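Local coordinates for protein 2',5'-phosphodiesterase 12 (Homo sapiens, PDB 4Z0V) that belongs to the endonuclease/exonuclease/phosphatase family and joins a DNase I-like, magnesium-bearing beta-sandwich domain to an N-terminal E-set domain, at residues 128-133 with 323-328; 183-188 with 203-208; 213-218 with 267-272; 221-226 with 272-277; 392-397 with 433-438. One frame throughout, in Å; residues are numbered along the deposited sequence. Where two conformers were deposited one is given.

Interaction 1: 128-133 with 323-328; sequences TVSYNI and IFCGDF
The N132 amide and the D327 carboxylate are the flat groups that meet across this contact, with planes 58° apart. N132 ND2 gives a hydrogen bond of 2.8 Å to D327 OD2. It arrives on the anti lone pair, away from the other oxygen. D327 OD2 lies 21° out of the N132 amide plane. The other carboxylate oxygen, D327 OD1, accepts from N329 N. Between the strands, S130 OG receives a weak bond from G326 N at 3.3 Å. S130 OG, anti to its backbone N (chi1 -177°), also lies 3.6 Å from C325 CB. Farther along, T128 CG2 packs on C325 SG at 3.8 Å and on I323 CG2 at 4.0 Å. The strands face each other from the two sheets of the DNase I-like sandwich. The side chain of N132 is about 4 Å from the bound magnesium. N132 ND2 also bonds to E182 OE2, and N132 OD1 accepts from L134 N. Bonds at both ends of the amide should therefore fix its rotation beside the metal.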
# COMPACT_ATOMS: atom_id res chain seq x y z
N THR A 128 -0.79 10.67 3.35
CA THR A 128 -0.74 9.73 2.22
C THR A 128 0.45 8.82 2.35
O THR A 128 1.54 9.25 2.78
CB THR A 128 -0.69 10.56 0.91
OG1 THR A 128 -1.80 11.45 0.89
CG2 THR A 128 -0.76 9.68 -0.33
N VAL A 129 0.22 7.51 2.09
CA VAL A 129 1.27 6.48 2.17
C VAL A 129 1.39 5.80 0.83
O VAL A 129 0.37 5.51 0.20
CB VAL A 129 0.91 5.42 3.27
CG1 VAL A 129 1.93 4.26 3.27
CG2 VAL A 129 0.79 6.06 4.66
N SER A 130 2.61 5.47 0.40
CA SER A 130 2.82 4.61 -0.79
C SER A 130 3.82 3.57 -0.37
O SER A 130 4.89 3.91 0.15
CB SER A 130 3.30 5.39 -2.02
OG SER A 130 3.41 4.49 -3.12
N TYR A 131 3.46 2.28 -0.56
CA TYR A 131 4.36 1.24 -0.04
C TYR A 131 4.27 -0.06 -0.82
O TYR A 131 3.19 -0.61 -0.94
CB TYR A 131 3.91 0.97 1.42
CG TYR A 131 4.79 0.15 2.35
CD1 TYR A 131 6.12 -0.11 2.04
CD2 TYR A 131 4.31 -0.26 3.60
CE1 TYR A 131 6.97 -0.75 2.95
CE2 TYR A 131 5.14 -0.92 4.51
CZ TYR A 131 6.47 -1.14 4.19
OH TYR A 131 7.30 -1.75 5.12
N ASN A 132 5.42 -0.56 -1.31
CA ASN A 132 5.48 -1.86 -1.97
C ASN A 132 5.80 -2.81 -0.82
O ASN A 132 6.87 -2.71 -0.22
CB ASN A 132 6.53 -1.87 -3.12
CG ASN A 132 6.74 -3.25 -3.72
OD1 ASN A 132 6.70 -4.26 -3.01
ND2 ASN A 132 6.99 -3.31 -5.05
N ILE A 133 4.84 -3.66 -0.47
CA ILE A 133 4.92 -4.47 0.77
C ILE A 133 5.54 -5.86 0.57
O ILE A 133 5.61 -6.61 1.55
CB ILE A 133 3.54 -4.57 1.48
CG1 ILE A 133 2.46 -5.25 0.57
CG2 ILE A 133 3.10 -3.15 1.97
CD1 ILE A 133 1.16 -5.69 1.37
N ILE A 323 -3.62 12.61 -6.95
CA ILE A 323 -2.52 12.04 -6.16
C ILE A 323 -2.16 10.80 -6.94
O ILE A 323 -3.05 10.01 -7.25
CB ILE A 323 -2.84 11.72 -4.68
CG1 ILE A 323 -3.12 13.00 -3.87
CG2 ILE A 323 -1.68 10.92 -4.03
CD1 ILE A 323 -3.81 12.71 -2.53
N PHE A 324 -0.89 10.64 -7.30
CA PHE A 324 -0.47 9.45 -8.04
C PHE A 324 0.69 8.77 -7.31
O PHE A 324 1.84 9.24 -7.34
CB PHE A 324 -0.10 9.83 -9.49
CG PHE A 324 0.16 8.72 -10.50
CD1 PHE A 324 0.05 7.38 -10.14
CD2 PHE A 324 0.49 9.03 -11.82
CE1 PHE A 324 0.24 6.36 -11.09
CE2 PHE A 324 0.70 8.01 -12.76
CZ PHE A 324 0.58 6.68 -12.39
N CYS A 325 0.37 7.68 -6.62
CA CYS A 325 1.32 6.87 -5.86
C CYS A 325 1.82 5.74 -6.71
O CYS A 325 1.11 5.29 -7.61
CB CYS A 325 0.64 6.31 -4.61
SG CYS A 325 0.14 7.56 -3.40
N GLY A 326 2.92 5.14 -6.31
CA GLY A 326 3.31 3.92 -6.99
C GLY A 326 4.74 3.50 -6.83
O GLY A 326 5.57 4.25 -6.31
N ASP A 327 5.00 2.26 -7.22
CA ASP A 327 6.37 1.78 -7.37
C ASP A 327 6.60 1.93 -8.86
O ASP A 327 6.05 1.18 -9.67
CB ASP A 327 6.51 0.36 -6.86
CG ASP A 327 7.88 -0.22 -7.11
OD1 ASP A 327 8.68 0.42 -7.85
OD2 ASP A 327 8.15 -1.32 -6.61
N PHE A 328 7.30 3.00 -9.24
CA PHE A 328 7.48 3.31 -10.65
C PHE A 328 8.70 2.62 -11.25
O PHE A 328 8.92 2.77 -12.44
CB PHE A 328 7.59 4.83 -10.82
CG PHE A 328 6.30 5.52 -10.43
CD1 PHE A 328 6.07 5.91 -9.11
CD2 PHE A 328 5.29 5.74 -11.37
CE1 PHE A 328 4.86 6.54 -8.75
CE2 PHE A 328 4.07 6.31 -10.99
CZ PHE A 328 3.87 6.71 -9.69

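Interaction 2: 183-188 with 203-208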
# COMPACT_ATOMS: atom_id res chain seq x y z
N VAL A 183 0.52 -6.60 -3.23
CA VAL A 183 -0.44 -7.11 -2.25
C VAL A 183 -0.94 -8.46 -2.74
O VAL A 183 -1.64 -8.52 -3.75
CB VAL A 183 -1.62 -6.11 -2.06
CG1 VAL A 183 -2.66 -6.67 -1.06
CG2 VAL A 183 -1.13 -4.73 -1.62
N ASP A 184 -0.71 -9.51 -1.97
CA ASP A 184 -1.26 -10.83 -2.34
C ASP A 184 -2.75 -10.86 -2.06
O ASP A 184 -3.22 -10.13 -1.17
CB ASP A 184 -0.58 -11.96 -1.54
CG ASP A 184 0.92 -12.02 -1.66
OD1 ASP A 184 1.62 -11.49 -0.74
OD2 ASP A 184 1.41 -12.70 -2.59
N ARG A 185 -3.50 -11.70 -2.82
CA ARG A 185 -4.94 -11.81 -2.64
C ARG A 185 -5.30 -12.09 -1.16
O ARG A 185 -6.13 -11.37 -0.60
CB ARG A 185 -5.57 -12.87 -3.57
CG ARG A 185 -7.09 -12.97 -3.39
CD ARG A 185 -7.78 -14.01 -4.27
NE ARG A 185 -7.78 -13.66 -5.69
CZ ARG A 185 -8.55 -12.73 -6.25
NH1 ARG A 185 -9.37 -12.00 -5.50
NH2 ARG A 185 -8.49 -12.50 -7.55
N ALA A 186 -4.68 -13.10 -0.51
CA ALA A 186 -4.98 -13.43 0.90
C ALA A 186 -4.49 -12.35 1.86
O ALA A 186 -5.09 -12.18 2.91
CB ALA A 186 -4.36 -14.78 1.28
N VAL A 187 -3.44 -11.61 1.48
CA VAL A 187 -2.94 -10.52 2.34
C VAL A 187 -4.01 -9.42 2.40
O VAL A 187 -4.31 -8.91 3.49
CB VAL A 187 -1.57 -10.00 1.86
CG1 VAL A 187 -1.19 -8.67 2.54
CG2 VAL A 187 -0.51 -11.08 2.11
N PHE A 188 -4.61 -9.08 1.24
CA PHE A 188 -5.68 -8.07 1.21
C PHE A 188 -6.84 -8.49 2.10
O PHE A 188 -7.23 -7.72 2.97
CB PHE A 188 -6.18 -7.84 -0.23
CG PHE A 188 -7.26 -6.78 -0.30
CD1 PHE A 188 -6.93 -5.43 -0.20
CD2 PHE A 188 -8.60 -7.13 -0.43
CE1 PHE A 188 -7.93 -4.45 -0.21
CE2 PHE A 188 -9.59 -6.15 -0.43
CZ PHE A 188 -9.26 -4.82 -0.33
N GLY A 203 -10.93 -0.43 1.90
CA GLY A 203 -10.03 -0.62 0.77
C GLY A 203 -10.61 -1.28 -0.46
O GLY A 203 -11.67 -1.93 -0.40
N VAL A 204 -9.89 -1.12 -1.58
CA VAL A 204 -10.22 -1.73 -2.88
C VAL A 204 -8.94 -2.40 -3.41
O VAL A 204 -7.81 -1.97 -3.14
CB VAL A 204 -10.85 -0.72 -3.87
CG1 VAL A 204 -12.24 -0.28 -3.39
CG2 VAL A 204 -9.95 0.49 -4.11
N PHE A 205 -9.14 -3.51 -4.12
CA PHE A 205 -8.03 -4.35 -4.59
C PHE A 205 -8.12 -4.59 -6.08
O PHE A 205 -9.20 -4.89 -6.59
CB PHE A 205 -8.07 -5.68 -3.81
CG PHE A 205 -6.99 -6.70 -4.10
CD1 PHE A 205 -5.64 -6.38 -3.92
CD2 PHE A 205 -7.32 -8.00 -4.47
CE1 PHE A 205 -4.64 -7.33 -4.18
CE2 PHE A 205 -6.32 -8.95 -4.72
CZ PHE A 205 -4.98 -8.61 -4.56
N ARG A 206 -6.97 -4.50 -6.77
CA ARG A 206 -6.87 -4.80 -8.20
C ARG A 206 -5.73 -5.79 -8.39
O ARG A 206 -4.57 -5.41 -8.33
CB ARG A 206 -6.67 -3.50 -9.01
CG ARG A 206 -6.33 -3.70 -10.52
CD ARG A 206 -7.41 -4.47 -11.27
NE ARG A 206 -8.71 -3.82 -11.12
CZ ARG A 206 -9.86 -4.29 -11.58
NH1 ARG A 206 -9.91 -5.44 -12.24
NH2 ARG A 206 -10.99 -3.61 -11.38
N ILE A 207 -6.07 -7.07 -8.57
CA ILE A 207 -5.03 -8.09 -8.69
C ILE A 207 -4.51 -8.16 -10.14
O ILE A 207 -5.23 -7.78 -11.06
CB ILE A 207 -5.53 -9.48 -8.18
CG1 ILE A 207 -4.33 -10.39 -7.79
CG2 ILE A 207 -6.49 -10.17 -9.19
CD1 ILE A 207 -4.67 -11.57 -7.04
N LYS A 208 -3.25 -8.59 -10.32
CA LYS A 208 -2.68 -8.88 -11.64
C LYS A 208 -2.85 -10.41 -11.80
O LYS A 208 -3.94 -10.87 -12.16
CB LYS A 208 -1.23 -8.43 -11.71
CG LYS A 208 -0.99 -7.01 -12.14
CD LYS A 208 0.41 -6.85 -12.74
CE LYS A 208 1.55 -7.06 -11.77
NZ LYS A 208 2.81 -6.43 -12.27
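F188 and F205 form the aromatic part of this contact. Their planes are 13° from parallel, but the rings are slid apart with centroids 5.0 Å from each other. Each CB then serves the other ring as a CH-pi partner. F205 CB stands 3.5 Å from the F188 centroid, almost exactly over the centre. F188 CB lies over the F205 face, toward its rim. F205 CG is anti to the backbone N (chi1 -179°), which lays the start of its ring against F188 CG at 3.8 Å. The opposite face of F205 carries the backbone N of I207. The polar edge contacts come from the backbone. V183 O lies in the plane of the F205 ring, 3.3 Å from F205 CE1, and G203 O comes to the edge of F188 near CZ. In the apolar group, V183 CG1 meets F205 CE1 at 3.8 Å, and R185 CA lies 3.7 Å from F205 CZ. R185 was modelled in two conformers, so the approach of its guanidinium to I207 is doubtful. The contact seats the first turn of helix 185-198 on strand 201-207, an outermost strand of the six-stranded sheet. F188 also meets F216 of the adjacent strand 211-218.

Interaction 3: 213-218 with 267-272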
# COMPACT_ATOMS: atom_id res chain seq x y z
N LEU A 213 -2.52 -4.40 -6.60
CA LEU A 213 -2.58 -3.10 -5.99
C LEU A 213 -3.74 -2.97 -5.04
O LEU A 213 -4.82 -3.47 -5.34
CB LEU A 213 -2.76 -2.05 -7.10
CG LEU A 213 -1.76 -2.03 -8.28
CD1 LEU A 213 -2.22 -0.95 -9.29
CD2 LEU A 213 -0.34 -1.71 -7.80
N ALA A 214 -3.54 -2.19 -3.96
CA ALA A 214 -4.65 -1.85 -3.07
C ALA A 214 -4.62 -0.37 -2.72
O ALA A 214 -3.53 0.22 -2.59
CB ALA A 214 -4.62 -2.68 -1.80
N THR A 215 -5.81 0.23 -2.54
CA THR A 215 -5.92 1.63 -2.08
C THR A 215 -6.89 1.60 -0.92
O THR A 215 -7.98 1.07 -1.06
CB THR A 215 -6.36 2.60 -3.22
OG1 THR A 215 -5.36 2.62 -4.24
CG2 THR A 215 -6.56 4.05 -2.73
N PHE A 216 -6.49 2.17 0.21
CA PHE A 216 -7.32 2.28 1.42
C PHE A 216 -7.57 3.75 1.70
O PHE A 216 -6.70 4.56 1.44
CB PHE A 216 -6.66 1.61 2.62
CG PHE A 216 -6.72 0.11 2.57
CD1 PHE A 216 -5.74 -0.63 1.91
CD2 PHE A 216 -7.73 -0.58 3.25
CE1 PHE A 216 -5.79 -2.03 1.87
CE2 PHE A 216 -7.80 -1.98 3.20
CZ PHE A 216 -6.83 -2.69 2.50
N TYR A 217 -8.76 4.09 2.18
CA TYR A 217 -9.07 5.49 2.45
C TYR A 217 -9.79 5.59 3.77
O TYR A 217 -10.59 4.70 4.09
CB TYR A 217 -9.89 6.12 1.30
CG TYR A 217 -11.10 5.30 0.91
CD1 TYR A 217 -10.99 4.25 -0.00
CD2 TYR A 217 -12.34 5.53 1.50
CE1 TYR A 217 -12.08 3.43 -0.28
CE2 TYR A 217 -13.44 4.72 1.20
CZ TYR A 217 -13.30 3.67 0.32
OH TYR A 217 -14.40 2.90 0.01
N ARG A 218 -9.51 6.66 4.55
CA ARG A 218 -10.14 6.84 5.85
C ARG A 218 -11.58 7.29 5.69
O ARG A 218 -11.82 8.36 5.14
CB ARG A 218 -9.33 7.84 6.67
CG ARG A 218 -9.93 8.09 8.06
CD ARG A 218 -9.00 8.93 8.92
NE ARG A 218 -7.73 8.24 9.14
CZ ARG A 218 -7.55 7.25 10.01
NH1 ARG A 218 -8.54 6.88 10.81
NH2 ARG A 218 -6.39 6.63 10.09
N GLN A 267 -4.50 1.45 -10.88
CA GLN A 267 -5.71 1.51 -10.06
C GLN A 267 -6.08 2.98 -9.91
O GLN A 267 -5.21 3.82 -9.63
CB GLN A 267 -5.40 0.84 -8.72
CG GLN A 267 -6.50 0.90 -7.68
CD GLN A 267 -6.08 0.09 -6.46
OE1 GLN A 267 -5.04 0.37 -5.83
NE2 GLN A 267 -6.85 -0.95 -6.16
N VAL A 268 -7.34 3.31 -10.15
CA VAL A 268 -7.77 4.69 -10.04
C VAL A 268 -9.06 4.70 -9.23
O VAL A 268 -10.02 4.02 -9.60
CB VAL A 268 -7.95 5.41 -11.40
CG1 VAL A 268 -8.46 6.83 -11.20
CG2 VAL A 268 -6.65 5.42 -12.23
N SER A 269 -9.07 5.53 -8.20
CA SER A 269 -10.25 5.67 -7.33
C SER A 269 -10.55 7.15 -7.13
O SER A 269 -9.66 7.91 -6.75
CB SER A 269 -9.97 5.02 -5.98
OG SER A 269 -9.41 3.72 -6.14
N VAL A 270 -11.81 7.55 -7.34
CA VAL A 270 -12.18 8.94 -7.11
C VAL A 270 -12.87 9.01 -5.76
O VAL A 270 -13.86 8.32 -5.56
CB VAL A 270 -13.05 9.50 -8.25
CG1 VAL A 270 -13.59 10.89 -7.89
CG2 VAL A 270 -12.26 9.56 -9.56
N LEU A 271 -12.34 9.85 -4.85
CA LEU A 271 -12.86 9.99 -3.49
C LEU A 271 -13.54 11.31 -3.30
O LEU A 271 -13.16 12.32 -3.90
CB LEU A 271 -11.70 9.88 -2.46
CG LEU A 271 -10.78 8.66 -2.55
CD1 LEU A 271 -9.69 8.75 -1.51
CD2 LEU A 271 -11.57 7.34 -2.38
N GLN A 272 -14.52 11.32 -2.41
CA GLN A 272 -15.19 12.57 -2.07
C GLN A 272 -14.94 12.89 -0.62
O GLN A 272 -15.07 12.01 0.24
CB GLN A 272 -16.70 12.44 -2.35
CG GLN A 272 -17.55 13.45 -1.62
CD GLN A 272 -17.50 14.79 -2.28
OE1 GLN A 272 -17.88 14.94 -3.43
NE2 GLN A 272 -17.11 15.80 -1.50
O HOH W 1 -6.71 4.07 -6.23
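T215 OG1 donates to Q267 OE1 at 2.8 Å. The hydroxyl stands 64° out of the carbonyl plane. N285 ND2 gives a second bond to the same OE1, so two donors grip this buried oxygen. T215 OG1 also accepts from a water at 2.8 Å. That water is hydrogen-bonded to S269 OG at 2.7 Å and bridges the strands where T215 and S269 do not bond directly. On its other branch, Q267 NE2 makes a weak bond of 3.3 Å to L213 O and another weak one to V204 O. The Q267 chain is extended, with CG anti to the backbone N (chi1 175°) and CD anti in turn. It thus spans the gap to strand 213-218 and slides past L213 and T215. Outward from this polar group, L213 CD1 packs on Q267 CB at 3.7 Å. At the other end, L271 holds Y217 with both methyls. L271 CD2 is over one face of the Y217 ring, 4.2 Å from its centroid and toward the rim, while L271 CD1 touches Y217 CB at 3.9 Å. Both strands run the same way, 18° apart, with axes 8.2 Å apart at closest. They belong to the two facing sheets of the sandwich. Helix 185-198 packs on the outer side of strand 211-218, against A214 and F216, and strands 222-231 and 280-287 flank 265-273.

Interaction 4: 221-226 with 272-277; sequences KFSLLS and QSTKDS
L225 crosses Q272 obliquely, with L225 CG 3.7 Å from Q272 CB and both leucine methyls close to the same carbon. The far end of Q272 turns away. Its chain bends at chi2 (77°), and NE2 reaches S273 O at 2.9 Å, in the amide plane and on a carbonyl lone pair. NE2 also bonds to S277 O. S223 is the antiparallel hydrogen-bonded partner of Q272, with both backbone bonds made. S223 OG rests near T274 CG2 at 3.6 Å. F222 and S273 form the next, non-hydrogen-bonded pair and point to the other face. The carbonyl O of Q272 lies at the edge of the F222 ring, 3.7 Å from CD1. K221 O accepts from T274 N and from a water shared with S273 OG. S273 OG also takes K275 N and D276 N, an ST turn and ST motif that shape the bend. K221 NZ forms a salt bridge with D176. The contact pairs the start of strand 222-231 with the end of strand 265-273, next to strand 280-287. A classic bulge follows, where L225 and S226 both face V270.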
# COMPACT_ATOMS: atom_id res chain seq x y z
N LYS A 221 -12.91 10.76 6.62
CA LYS A 221 -12.54 11.88 5.77
C LYS A 221 -12.98 11.70 4.33
O LYS A 221 -13.05 12.69 3.62
CB LYS A 221 -11.03 12.13 5.83
CG LYS A 221 -10.62 12.65 7.20
CD LYS A 221 -9.12 12.68 7.39
CE LYS A 221 -8.56 14.03 7.06
NZ LYS A 221 -7.15 14.15 7.52
N PHE A 222 -13.21 10.45 3.88
CA PHE A 222 -13.54 10.20 2.46
C PHE A 222 -14.55 9.09 2.23
O PHE A 222 -14.59 8.12 2.97
CB PHE A 222 -12.26 9.77 1.69
CG PHE A 222 -11.21 10.85 1.57
CD1 PHE A 222 -11.43 11.96 0.76
CD2 PHE A 222 -10.04 10.79 2.32
CE1 PHE A 222 -10.46 12.96 0.65
CE2 PHE A 222 -9.07 11.81 2.22
CZ PHE A 222 -9.30 12.89 1.40
N SER A 223 -15.27 9.20 1.11
CA SER A 223 -16.15 8.16 0.58
C SER A 223 -15.67 7.84 -0.83
O SER A 223 -15.23 8.75 -1.55
CB SER A 223 -17.61 8.62 0.55
OG SER A 223 -18.14 8.69 1.86
N LEU A 224 -15.84 6.60 -1.25
CA LEU A 224 -15.45 6.23 -2.62
C LEU A 224 -16.60 6.55 -3.58
O LEU A 224 -17.73 6.13 -3.34
CB LEU A 224 -15.12 4.74 -2.64
CG LEU A 224 -14.77 4.12 -3.99
CD1 LEU A 224 -13.43 4.67 -4.51
CD2 LEU A 224 -14.67 2.59 -3.85
N LEU A 225 -16.34 7.35 -4.61
CA LEU A 225 -17.36 7.67 -5.62
C LEU A 225 -17.37 6.65 -6.74
O LEU A 225 -18.44 6.14 -7.12
CB LEU A 225 -17.16 9.08 -6.22
CG LEU A 225 -17.39 10.23 -5.24
CD1 LEU A 225 -17.30 11.59 -5.97
CD2 LEU A 225 -18.77 10.09 -4.52
N SER A 226 -16.20 6.45 -7.36
CA SER A 226 -16.12 5.57 -8.53
C SER A 226 -14.72 5.02 -8.72
O SER A 226 -13.76 5.50 -8.10
CB SER A 226 -16.53 6.36 -9.77
OG SER A 226 -15.68 7.47 -9.94
N GLN A 272 -14.52 11.32 -2.41
CA GLN A 272 -15.19 12.57 -2.07
C GLN A 272 -14.94 12.89 -0.62
O GLN A 272 -15.07 12.01 0.24
CB GLN A 272 -16.70 12.44 -2.35
CG GLN A 272 -17.55 13.45 -1.62
CD GLN A 272 -17.50 14.79 -2.28
OE1 GLN A 272 -17.88 14.94 -3.43
NE2 GLN A 272 -17.11 15.80 -1.50
N SER A 273 -14.57 14.14 -0.35
CA SER A 273 -14.33 14.59 1.02
C SER A 273 -15.62 14.62 1.75
O SER A 273 -16.63 15.10 1.23
CB SER A 273 -13.67 15.96 1.04
OG SER A 273 -13.48 16.45 2.36
N THR A 274 -15.64 14.00 2.93
CA THR A 274 -16.83 14.05 3.74
C THR A 274 -16.76 15.40 4.54
O THR A 274 -17.75 15.81 5.09
CB THR A 274 -16.97 12.80 4.66
OG1 THR A 274 -15.94 12.84 5.63
CG2 THR A 274 -16.93 11.47 3.89
N LYS A 275 -15.59 16.10 4.54
CA LYS A 275 -15.36 17.37 5.29
C LYS A 275 -15.62 18.64 4.48
O LYS A 275 -15.84 19.70 5.07
CB LYS A 275 -13.91 17.42 5.83
CG LYS A 275 -13.54 16.25 6.75
CD LYS A 275 -14.40 16.21 8.01
CE LYS A 275 -14.03 15.09 8.94
NZ LYS A 275 -15.06 14.92 10.00
N ASP A 276 -15.55 18.56 3.15
CA ASP A 276 -15.81 19.69 2.24
C ASP A 276 -16.49 19.15 0.99
O ASP A 276 -15.86 18.47 0.16
CB ASP A 276 -14.49 20.44 1.92
CG ASP A 276 -14.65 21.73 1.14
OD1 ASP A 276 -15.68 21.88 0.43
OD2 ASP A 276 -13.71 22.56 1.17
N SER A 277 -17.81 19.44 0.85
CA SER A 277 -18.66 18.96 -0.27
C SER A 277 -18.08 19.29 -1.67
O SER A 277 -18.35 18.58 -2.62
CB SER A 277 -20.06 19.58 -0.16
OG SER A 277 -20.01 20.98 -0.41
O HOH W 2 -11.51 15.22 3.65

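Interaction 5: 392-397 with 433-438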
# COMPACT_ATOMS: atom_id res chain seq x y z
N ASP A 392 10.15 4.60 -5.73
CA ASP A 392 8.77 4.91 -5.29
C ASP A 392 8.53 6.38 -5.15
O ASP A 392 9.41 7.11 -4.69
CB ASP A 392 8.50 4.24 -3.93
CG ASP A 392 8.74 2.75 -3.96
OD1 ASP A 392 7.83 2.01 -4.39
OD2 ASP A 392 9.89 2.32 -3.66
N TYR A 393 7.32 6.83 -5.52
CA TYR A 393 6.99 8.25 -5.41
C TYR A 393 5.54 8.48 -5.03
O TYR A 393 4.68 7.65 -5.33
CB TYR A 393 7.25 8.98 -6.74
CG TYR A 393 8.65 8.81 -7.28
CD1 TYR A 393 9.68 9.65 -6.88
CD2 TYR A 393 8.95 7.80 -8.19
CE1 TYR A 393 10.99 9.47 -7.34
CE2 TYR A 393 10.25 7.59 -8.65
CZ TYR A 393 11.26 8.45 -8.24
OH TYR A 393 12.55 8.23 -8.68
N ILE A 394 5.28 9.62 -4.39
CA ILE A 394 3.92 10.11 -4.17
C ILE A 394 3.87 11.38 -5.01
O ILE A 394 4.44 12.38 -4.59
CB ILE A 394 3.54 10.36 -2.70
CG1 ILE A 394 3.54 9.02 -1.89
CG2 ILE A 394 2.16 11.06 -2.60
CD1 ILE A 394 3.57 9.23 -0.33
N PHE A 395 3.30 11.32 -6.20
CA PHE A 395 3.24 12.51 -7.07
C PHE A 395 1.98 13.28 -6.76
O PHE A 395 0.88 12.70 -6.74
CB PHE A 395 3.30 12.14 -8.54
CG PHE A 395 4.63 11.60 -9.01
CD1 PHE A 395 5.77 12.40 -8.99
CD2 PHE A 395 4.74 10.31 -9.52
CE1 PHE A 395 7.01 11.90 -9.42
CE2 PHE A 395 5.97 9.83 -9.99
CZ PHE A 395 7.09 10.63 -9.95
N ILE A 396 2.14 14.60 -6.50
CA ILE A 396 0.96 15.40 -6.13
C ILE A 396 0.70 16.51 -7.11
O ILE A 396 1.62 17.10 -7.65
CB ILE A 396 1.06 15.97 -4.70
CG1 ILE A 396 2.24 16.98 -4.55
CG2 ILE A 396 1.14 14.83 -3.65
CD1 ILE A 396 2.20 17.84 -3.33
N ASP A 397 -0.57 16.79 -7.33
CA ASP A 397 -1.04 17.86 -8.20
C ASP A 397 -0.79 19.20 -7.52
O ASP A 397 -1.49 19.56 -6.57
CB ASP A 397 -2.55 17.67 -8.43
CG ASP A 397 -3.20 18.61 -9.40
OD1 ASP A 397 -2.52 19.59 -9.83
OD2 ASP A 397 -4.37 18.37 -9.76
N LEU A 433 6.66 5.29 1.83
CA LEU A 433 6.68 6.76 1.74
C LEU A 433 5.48 7.28 2.46
O LEU A 433 4.39 6.76 2.27
CB LEU A 433 6.66 7.26 0.30
CG LEU A 433 7.83 6.92 -0.57
CD1 LEU A 433 7.59 7.50 -1.93
CD2 LEU A 433 9.14 7.44 0.03
N VAL A 434 5.66 8.27 3.34
CA VAL A 434 4.54 8.84 4.11
C VAL A 434 4.70 10.34 4.12
O VAL A 434 5.78 10.84 4.45
CB VAL A 434 4.49 8.30 5.57
CG1 VAL A 434 3.19 8.71 6.28
CG2 VAL A 434 4.68 6.78 5.63
N CYS A 435 3.64 11.08 3.77
CA CYS A 435 3.71 12.55 3.80
C CYS A 435 2.36 13.12 4.14
O CYS A 435 1.32 12.51 3.82
CB CYS A 435 4.20 13.08 2.47
SG CYS A 435 3.09 12.72 1.11
N ASP A 436 2.34 14.29 4.76
CA ASP A 436 1.09 14.98 5.05
C ASP A 436 0.92 16.03 3.99
O ASP A 436 1.85 16.82 3.77
CB ASP A 436 1.12 15.59 6.44
CG ASP A 436 1.15 14.57 7.55
OD1 ASP A 436 0.97 13.37 7.25
OD2 ASP A 436 1.30 14.98 8.72
N LEU A 437 -0.19 15.97 3.25
CA LEU A 437 -0.51 16.93 2.19
C LEU A 437 -1.54 17.91 2.68
O LEU A 437 -2.34 17.56 3.54
CB LEU A 437 -1.05 16.18 0.97
CG LEU A 437 -0.15 15.08 0.40
CD1 LEU A 437 -0.86 14.38 -0.77
CD2 LEU A 437 1.22 15.66 -0.01
N LYS A 438 -1.52 19.14 2.20
CA LYS A 438 -2.53 20.12 2.60
C LYS A 438 -3.27 20.61 1.37
O LYS A 438 -2.65 20.81 0.32
CB LYS A 438 -1.86 21.30 3.36
CG LYS A 438 -2.85 22.27 4.02
CD LYS A 438 -2.14 23.09 5.10
CE LYS A 438 -3.07 23.93 5.95
NZ LYS A 438 -3.33 25.26 5.33
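I394 and L433 pack side chain to side chain across the DNase I-like beta sandwich, each on a strand of a different sheet. The strands run 24° from parallel. I394 and L433 slide past each other, and I394 CD1 lies 3.7 Å from L433 CB. With CG anti to the carbonyl carbon (chi1 -64°) and chi2 extended, L433 CD1 reaches D392 O at 3.3 Å, so this end is tight. The polar end of D392 turns elsewhere: OD2 bonds to T381 and H430. In the middle C435 SG touches I394 CD1 at 3.8 Å. The backbones part slightly along the contact, from 7.3 Å between the CA atoms of Y393 and L433 to 8.6 Å between those of I396 and L437. The touching residues are all buried. Only past them, at K438, does the strand become partly exposed. I323 and T128 also pack on this core. Where the backbones are farther apart the side chains still touch closely: I396 CG2 is set against the fork of L437, 3.5 Å from its CD1.

In the fold
Interactions 1, 3 and 5 join the two sheets of the sandwich at successive places. Interactions 1 and 5 are closest, with centres 8 Å apart. Their strands are neighbours in both sheets: S130 O probably bonds to L433 N, and F324 N to F395 O. Interaction 2 lies at an edge of one sheet and touches interaction 1 where I133 CD1 packs on V183 CG2. It continues into interaction 3 through V204 N and T215 O. Interaction 4 lies in the other sheet and shares Q272 with interaction 3. Its centre is 20 Å from that of interaction 1. Interaction 1 lies nearest the magnesium, which is about 9 and 10 Å from the side chains of D392 and D184.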